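Long-range contacts in putative diflavin flavoprotein A 3 (Nostoc sp., PDB 3FNI), which probably mediates electron transfer from NADH to oxygen, reducing it to water, with the present chain supplying its flavodoxin-like domain: residues A3-G8 with R56-V61; Q88-F93 with L113-A118; Y11-G16 with V38-A43. All coordinates share one frame; numbering follows the deposited sequence.

Contact 1. Residues A3-G8 with R56-V61; sequences AETSIG and RCTGLV
The guanidinium of Arg56 is engaged along its edge: water 1 lies in its plane and accepts from Arg56 NH1 at 2.7 Å, while Ser6 CB stands near the same plane. Arg56 NH2 forms a salt bridge with Asp37, whose other carboxylate oxygen is hydrogen-bonded to Ser6 OG, so a single carboxylate ties both segments together. Arg56 CG occupies the crowded position between the backbone N and the carbonyl carbon (chi1 66°), and the chain then runs extended, laying Arg56 CD against Ala3 CB at 3.7 Å. Where the two backbones are still splayed apart, water joins them. Water 1 also donates to the carbonyls of Glu4 and Arg56, and water 2 connects Ser6 N, Arg56 O and Thr58 OG1.

Farther along, the chains close into parallel pairing. Thr58 N reaches Ser6 O nearly along the C=O axis at 3.0 Å. Gly8 N binds Gly59 O at 2.8 Å from above the carbonyl plane, and Val61 N meets Gly8 O at 2.7 Å. Cys57 SG sits only 3.3 Å from Gly8 N, where a beta carbon on Gly8 would collide with the sulfur. On the other face Ile7, with CG1 anti to its backbone N (chi1 163°), crosses the Gly59 carbonyl, and its CD1 presses tightly on Val61 CG2 at 3.5 Å. Both side chains also touch Leu143 of helix 130-152. Strands 6-11 and 57-63 are thus neighbours in the interior of the five-stranded parallel sheet, order 2-1-3-4-5, of the flavodoxin-like fold.

Contact 2. Residues Q88-F93 with L113-A118; sequences QAVGIF and LGLTTA
Leu115 turns CG anti to its carbonyl carbon (chi1 -72°), and Val90 holds CG1 in the crowded position between its backbone N and carbonyl carbon (chi1 70°); together these rotations bring Leu115 CD2 to 3.9 Å from Val90 CG1, the two side chains crossing obliquely. The same methyl, Leu115 CD2, lies 3.8 Å from Gln88 CG, and here the side chains run alongside each other in the same direction. The polar end of Gln88 turns to another partner, its OE1 accepting from Asn85 N. An alanine in place of Leu115 would remove the methyl that touches both Gln88 and Val90, and would probably loosen the packing on this face of the sheet, where Val90 also meets Phe110 of helix 103-112.

These residues close a beta-alpha-beta unit: strand 89-93 leads through helix 103-112, ended by a Schellman motif at Gly114, to the parallel strand 116-117. Thr116 N binds Gln88 O in the carbonyl plane at 3.2 Å. Val90 N returns to Thr116 O almost along the C=O axis at 2.9 Å. Ala118 N, also 2.9 Å from its acceptor Val90 O, approaches steeply, 63° above the carbonyl plane. On the opposite face Thr116 OG1 rests 3.2 Å from Ala89 CB, and Ala118 CB settles 3.5 Å from Val90 C. Helix 130-152 packs there, with Trp146 against Ala89 and Thr116, and Leu143 against Ala89 and Ala118.

Contact 3. Residues Y11-G16 with V38-A43; sequences YVSEYG and VVDLGA
Asp40 OD1 is gripped by two backbone N-H groups, one from each segment, and water 3 is placed as a further donor 3.0 Å from it, although that water has more acceptors in reach than protons to give. Ser13 N comes to Asp40 OD1 at 3.0 Å, 45° above the carboxylate plane. Gly42 N, likewise 3.0 Å from Asp40 OD1, approaches more steeply, 72° out of that plane, and closes an Asx turn at the end of strand 35-40. The carboxylate is brought there by Asp40 CG lying anti to the backbone N (chi1 171°). The two N-H donors would probably favour the ionised form of the acid, although Tyr11 O, an acceptor 3.5 Å from Asp40 OD1, would work the other way.

The backbones pair just before this point. Tyr11 N binds Val39 O nearly along the C=O axis at 3.2 Å, and Leu41 N reaches Tyr11 O at 2.9 Å from above the carbonyl plane. Segment 11-16 is the loop that leaves strand 6-11 and enters helix 18-31, the place where flavodoxins wrap the FMN phosphate; its position is consistent with such a role here. A type II turn from Val12 to Tyr15 shapes it, and Glu14 N is held by Asp19 OD1 of the following helix.

Tyr11 CG takes the crowded position between the backbone N and the carbonyl carbon, and ring atom CE1 meets Val38 CG1 obliquely at 3.7 Å; the same side chain touches Ser18, Asp19 and Ala22 of helix 18-31. Across the pairing, Leu41 lies against the backbone of Tyr11, its CD1 3.8 Å from Tyr11 CA, and continues inward to Phe10, Ile73 and Ile80.

How the contacts relate
Contacts 1 and 2 are buried, whereas contact 3 lies at the surface; all three join neighbouring strands of one parallel sheet. Contact 1 pairs two inner strands, and contacts 2 and 3 attach the outermost ones, 116-117 and 35-40. Strands 57-63 and 89-93 connect contacts 1 and 2 directly, through the probable hydrogen bonds of Leu60 with Ala89 and Gly91, and Leu143 packs on both. Contact 3 is nested in the chain between the segments of contact 1. Backbone pairing is common to all three; side chains meet mainly through apolar atoms in contact 2, contact 1 adds water and the charge of Arg56 where its two segments begin, and contact 3 relies on a carboxylate binding loop N-H groups. Phe93 CZ touches Tyr11 CB at 3.9 Å, linking contacts 2 and 3.

Contact 1. Residues A3-G8 with R56-V61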
# COMPACT_ATOMS: atom_id res chain seq x y z
N ALA A 3 3.31 -13.73 -14.17
CA ALA A 3 2.24 -13.70 -13.19
C ALA A 3 1.26 -12.58 -13.53
O ALA A 3 1.62 -11.60 -14.16
CB ALA A 3 2.80 -13.49 -11.79
N GLU A 4 0.01 -12.74 -13.10
CA GLU A 4 -1.03 -11.75 -13.35
C GLU A 4 -0.66 -10.36 -12.82
O GLU A 4 -0.07 -10.22 -11.74
CB GLU A 4 -2.36 -12.21 -12.72
CG GLU A 4 -2.93 -13.49 -13.33
CD GLU A 4 -4.33 -13.83 -12.81
OE1 GLU A 4 -4.96 -14.76 -13.34
OE2 GLU A 4 -4.80 -13.15 -11.88
N THR A 5 -0.99 -9.34 -13.60
CA THR A 5 -0.73 -7.95 -13.25
C THR A 5 -1.45 -7.66 -11.94
O THR A 5 -2.67 -7.75 -11.86
CB THR A 5 -1.27 -7.02 -14.34
OG1 THR A 5 -0.61 -7.34 -15.58
CG2 THR A 5 -1.03 -5.56 -13.98
N SER A 6 -0.68 -7.28 -10.92
CA SER A 6 -1.26 -7.03 -9.62
C SER A 6 -0.65 -5.84 -8.90
O SER A 6 0.41 -5.34 -9.27
CB SER A 6 -1.09 -8.30 -8.76
OG SER A 6 -1.61 -8.12 -7.46
N ILE A 7 -1.34 -5.40 -7.85
CA ILE A 7 -0.88 -4.30 -7.04
C ILE A 7 -0.84 -4.84 -5.62
O ILE A 7 -1.78 -5.49 -5.17
CB ILE A 7 -1.86 -3.10 -7.15
CG1 ILE A 7 -1.62 -2.11 -6.01
CG2 ILE A 7 -3.28 -3.60 -7.16
CD1 ILE A 7 -2.28 -2.50 -4.70
N GLY A 8 0.27 -4.60 -4.93
CA GLY A 8 0.42 -5.11 -3.58
C GLY A 8 -0.10 -4.17 -2.51
O GLY A 8 0.22 -2.98 -2.50
N ARG A 56 6.99 -8.46 -8.35
CA ARG A 56 6.04 -8.62 -9.44
C ARG A 56 4.81 -7.72 -9.33
O ARG A 56 3.84 -7.90 -10.07
CB ARG A 56 5.61 -10.09 -9.57
CG ARG A 56 4.83 -10.62 -8.41
CD ARG A 56 4.31 -12.02 -8.72
NE ARG A 56 3.61 -12.61 -7.58
CZ ARG A 56 2.43 -12.22 -7.13
NH1 ARG A 56 1.77 -11.22 -7.71
NH2 ARG A 56 1.90 -12.82 -6.08
N CYS A 57 4.85 -6.74 -8.43
CA CYS A 57 3.74 -5.79 -8.29
C CYS A 57 4.06 -4.51 -9.07
O CYS A 57 5.17 -3.99 -9.00
CB CYS A 57 3.49 -5.44 -6.82
SG CYS A 57 2.63 -6.76 -5.86
N THR A 58 3.08 -4.02 -9.83
CA THR A 58 3.25 -2.80 -10.62
C THR A 58 2.87 -1.63 -9.72
O THR A 58 3.39 -0.52 -9.87
CB THR A 58 2.35 -2.83 -11.88
OG1 THR A 58 2.58 -4.04 -12.61
CG2 THR A 58 2.64 -1.64 -12.79
N GLY A 59 1.96 -1.88 -8.78
CA GLY A 59 1.51 -0.86 -7.85
C GLY A 59 1.64 -1.28 -6.40
O GLY A 59 1.69 -2.47 -6.10
N LEU A 60 1.68 -0.31 -5.48
CA LEU A 60 1.82 -0.62 -4.06
C LEU A 60 0.96 0.26 -3.15
O LEU A 60 0.77 1.45 -3.41
CB LEU A 60 3.28 -0.51 -3.64
CG LEU A 60 4.27 -1.39 -4.42
CD1 LEU A 60 5.68 -0.89 -4.19
CD2 LEU A 60 4.12 -2.84 -3.99
N VAL A 61 0.44 -0.33 -2.09
CA VAL A 61 -0.37 0.40 -1.14
C VAL A 61 0.10 -0.04 0.23
O VAL A 61 0.13 -1.23 0.54
CB VAL A 61 -1.87 0.08 -1.33
CG1 VAL A 61 -2.71 0.91 -0.35
CG2 VAL A 61 -2.27 0.39 -2.76
O HOH W 1 1.80 -9.81 -9.97
O HOH W 2 2.15 -6.52 -12.09

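Contact 2. Residues Q88-F93 with L113-A118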
# COMPACT_ATOMS: atom_id res chain seq x y z
N GLN A 88 7.64 1.62 -10.20
CA GLN A 88 6.30 1.44 -9.67
C GLN A 88 5.75 2.67 -8.95
O GLN A 88 6.45 3.67 -8.77
CB GLN A 88 6.23 0.19 -8.79
CG GLN A 88 7.31 0.09 -7.75
CD GLN A 88 7.58 -1.35 -7.31
OE1 GLN A 88 8.38 -1.59 -6.42
NE2 GLN A 88 6.91 -2.31 -7.95
N ALA A 89 4.48 2.60 -8.60
CA ALA A 89 3.79 3.68 -7.93
C ALA A 89 3.36 3.18 -6.55
O ALA A 89 3.06 1.99 -6.37
CB ALA A 89 2.58 4.10 -8.74
N VAL A 90 3.32 4.08 -5.57
CA VAL A 90 2.96 3.70 -4.21
C VAL A 90 2.10 4.73 -3.49
O VAL A 90 2.34 5.94 -3.60
CB VAL A 90 4.26 3.41 -3.38
CG1 VAL A 90 5.01 4.71 -3.12
CG2 VAL A 90 3.92 2.68 -2.09
N GLY A 91 1.08 4.24 -2.79
CA GLY A 91 0.19 5.10 -2.02
C GLY A 91 0.21 4.65 -0.57
O GLY A 91 0.37 3.46 -0.30
N ILE A 92 0.03 5.57 0.37
CA ILE A 92 0.08 5.24 1.79
C ILE A 92 -1.08 5.82 2.59
O ILE A 92 -1.48 6.97 2.39
CB ILE A 92 1.42 5.72 2.41
CG1 ILE A 92 2.59 5.02 1.70
CG2 ILE A 92 1.44 5.45 3.92
CD1 ILE A 92 3.98 5.50 2.10
N PHE A 93 -1.63 5.03 3.52
CA PHE A 93 -2.73 5.50 4.35
C PHE A 93 -2.48 5.34 5.83
O PHE A 93 -1.75 4.44 6.26
CB PHE A 93 -4.04 4.80 3.96
CG PHE A 93 -4.07 3.32 4.25
CD1 PHE A 93 -4.47 2.84 5.49
CD2 PHE A 93 -3.72 2.41 3.26
CE1 PHE A 93 -4.53 1.47 5.74
CE2 PHE A 93 -3.77 1.03 3.50
CZ PHE A 93 -4.18 0.56 4.74
N LEU A 113 13.46 7.09 -3.59
CA LEU A 113 13.84 5.93 -4.38
C LEU A 113 13.37 6.02 -5.82
O LEU A 113 13.67 5.13 -6.62
CB LEU A 113 13.29 4.65 -3.73
CG LEU A 113 13.90 4.27 -2.38
CD1 LEU A 113 13.20 3.02 -1.85
CD2 LEU A 113 15.39 4.00 -2.55
N GLY A 114 12.64 7.07 -6.16
CA GLY A 114 12.17 7.23 -7.52
C GLY A 114 10.73 6.87 -7.80
O GLY A 114 10.18 7.28 -8.83
N LEU A 115 10.09 6.11 -6.92
CA LEU A 115 8.69 5.73 -7.15
C LEU A 115 7.77 6.94 -7.31
O LEU A 115 8.10 8.04 -6.89
CB LEU A 115 8.16 4.87 -6.00
CG LEU A 115 8.66 3.43 -5.88
CD1 LEU A 115 10.08 3.42 -5.31
CD2 LEU A 115 7.71 2.66 -4.99
N THR A 116 6.62 6.72 -7.92
CA THR A 116 5.68 7.82 -8.10
C THR A 116 4.58 7.70 -7.04
O THR A 116 4.21 6.59 -6.65
CB THR A 116 5.03 7.81 -9.50
OG1 THR A 116 4.12 6.71 -9.61
CG2 THR A 116 6.10 7.66 -10.57
N THR A 117 4.09 8.83 -6.54
CA THR A 117 3.04 8.80 -5.54
C THR A 117 1.74 8.44 -6.25
O THR A 117 1.30 9.16 -7.15
CB THR A 117 2.87 10.16 -4.84
OG1 THR A 117 2.26 11.09 -5.74
CG2 THR A 117 4.22 10.69 -4.42
N ALA A 118 1.16 7.31 -5.86
CA ALA A 118 -0.07 6.80 -6.45
C ALA A 118 -1.25 7.75 -6.28
O ALA A 118 -2.06 7.92 -7.19
CB ALA A 118 -0.41 5.45 -5.84

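Contact 3. Residues Y11-G16 with V38-A43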
# COMPACT_ATOMS: atom_id res chain seq x y z
N TYR A 11 -0.37 -4.03 4.94
CA TYR A 11 -0.79 -3.33 6.15
C TYR A 11 -0.97 -4.31 7.30
O TYR A 11 -0.93 -5.52 7.11
CB TYR A 11 -2.10 -2.57 5.89
CG TYR A 11 -3.31 -3.45 5.72
CD1 TYR A 11 -3.59 -4.07 4.50
CD2 TYR A 11 -4.20 -3.67 6.77
CE1 TYR A 11 -4.71 -4.88 4.33
CE2 TYR A 11 -5.33 -4.47 6.62
CZ TYR A 11 -5.58 -5.08 5.40
OH TYR A 11 -6.71 -5.86 5.24
N VAL A 12 -1.17 -3.77 8.51
CA VAL A 12 -1.36 -4.61 9.69
C VAL A 12 -2.86 -4.81 9.92
O VAL A 12 -3.58 -3.89 10.31
CB VAL A 12 -0.66 -3.98 10.94
CG1 VAL A 12 -0.89 -2.47 10.95
CG2 VAL A 12 -1.19 -4.61 12.23
N SER A 13 -3.34 -6.03 9.68
CA SER A 13 -4.76 -6.31 9.84
C SER A 13 -5.23 -6.10 11.27
O SER A 13 -4.48 -6.28 12.23
CB SER A 13 -5.09 -7.74 9.39
OG SER A 13 -4.59 -8.71 10.30
N GLU A 14 -6.50 -5.69 11.38
CA GLU A 14 -7.16 -5.44 12.65
C GLU A 14 -6.59 -4.28 13.46
O GLU A 14 -7.04 -4.03 14.58
CB GLU A 14 -7.17 -6.70 13.52
CG GLU A 14 -7.61 -7.96 12.79
CD GLU A 14 -8.16 -9.01 13.74
OE1 GLU A 14 -7.96 -10.21 13.48
OE2 GLU A 14 -8.80 -8.62 14.73
N TYR A 15 -5.60 -3.57 12.92
CA TYR A 15 -5.03 -2.42 13.62
C TYR A 15 -5.80 -1.18 13.17
O TYR A 15 -5.77 -0.83 11.99
CB TYR A 15 -3.53 -2.24 13.30
CG TYR A 15 -2.96 -0.91 13.76
CD1 TYR A 15 -2.19 -0.13 12.89
CD2 TYR A 15 -3.24 -0.39 15.03
CE1 TYR A 15 -1.73 1.12 13.25
CE2 TYR A 15 -2.78 0.88 15.41
CZ TYR A 15 -2.02 1.63 14.50
OH TYR A 15 -1.60 2.91 14.82
N GLY A 16 -6.48 -0.53 14.10
CA GLY A 16 -7.26 0.64 13.75
C GLY A 16 -8.30 0.29 12.71
O GLY A 16 -8.86 -0.80 12.73
N VAL A 38 -2.69 -9.22 -0.97
CA VAL A 38 -2.71 -8.65 0.37
C VAL A 38 -1.73 -9.35 1.31
O VAL A 38 -1.70 -10.58 1.40
CB VAL A 38 -4.12 -8.72 0.98
CG1 VAL A 38 -4.18 -7.91 2.26
CG2 VAL A 38 -5.14 -8.20 -0.03
N VAL A 39 -0.96 -8.55 2.03
CA VAL A 39 0.02 -9.07 2.96
C VAL A 39 -0.15 -8.41 4.33
O VAL A 39 -0.21 -7.19 4.43
CB VAL A 39 1.45 -8.82 2.45
CG1 VAL A 39 2.47 -9.39 3.42
CG2 VAL A 39 1.62 -9.44 1.08
N ASP A 40 -0.25 -9.23 5.37
CA ASP A 40 -0.40 -8.71 6.72
C ASP A 40 1.00 -8.49 7.28
O ASP A 40 1.79 -9.42 7.39
CB ASP A 40 -1.17 -9.71 7.60
CG ASP A 40 -1.17 -9.33 9.07
OD1 ASP A 40 -1.18 -8.12 9.39
OD2 ASP A 40 -1.17 -10.24 9.92
N LEU A 41 1.30 -7.23 7.59
CA LEU A 41 2.60 -6.83 8.13
C LEU A 41 2.80 -7.31 9.56
O LEU A 41 3.92 -7.34 10.06
CB LEU A 41 2.73 -5.31 8.09
CG LEU A 41 2.82 -4.64 6.72
CD1 LEU A 41 2.88 -3.13 6.90
CD2 LEU A 41 4.05 -5.15 5.98
N GLY A 42 1.70 -7.66 10.21
CA GLY A 42 1.77 -8.14 11.58
C GLY A 42 2.11 -9.62 11.64
O GLY A 42 2.77 -10.06 12.58
N ALA A 43 1.67 -10.38 10.65
CA ALA A 43 1.95 -11.81 10.61
C ALA A 43 3.30 -12.05 9.95
O ALA A 43 3.61 -11.45 8.92
CB ALA A 43 0.85 -12.55 9.84
O HOH W 3 -2.08 -8.19 12.25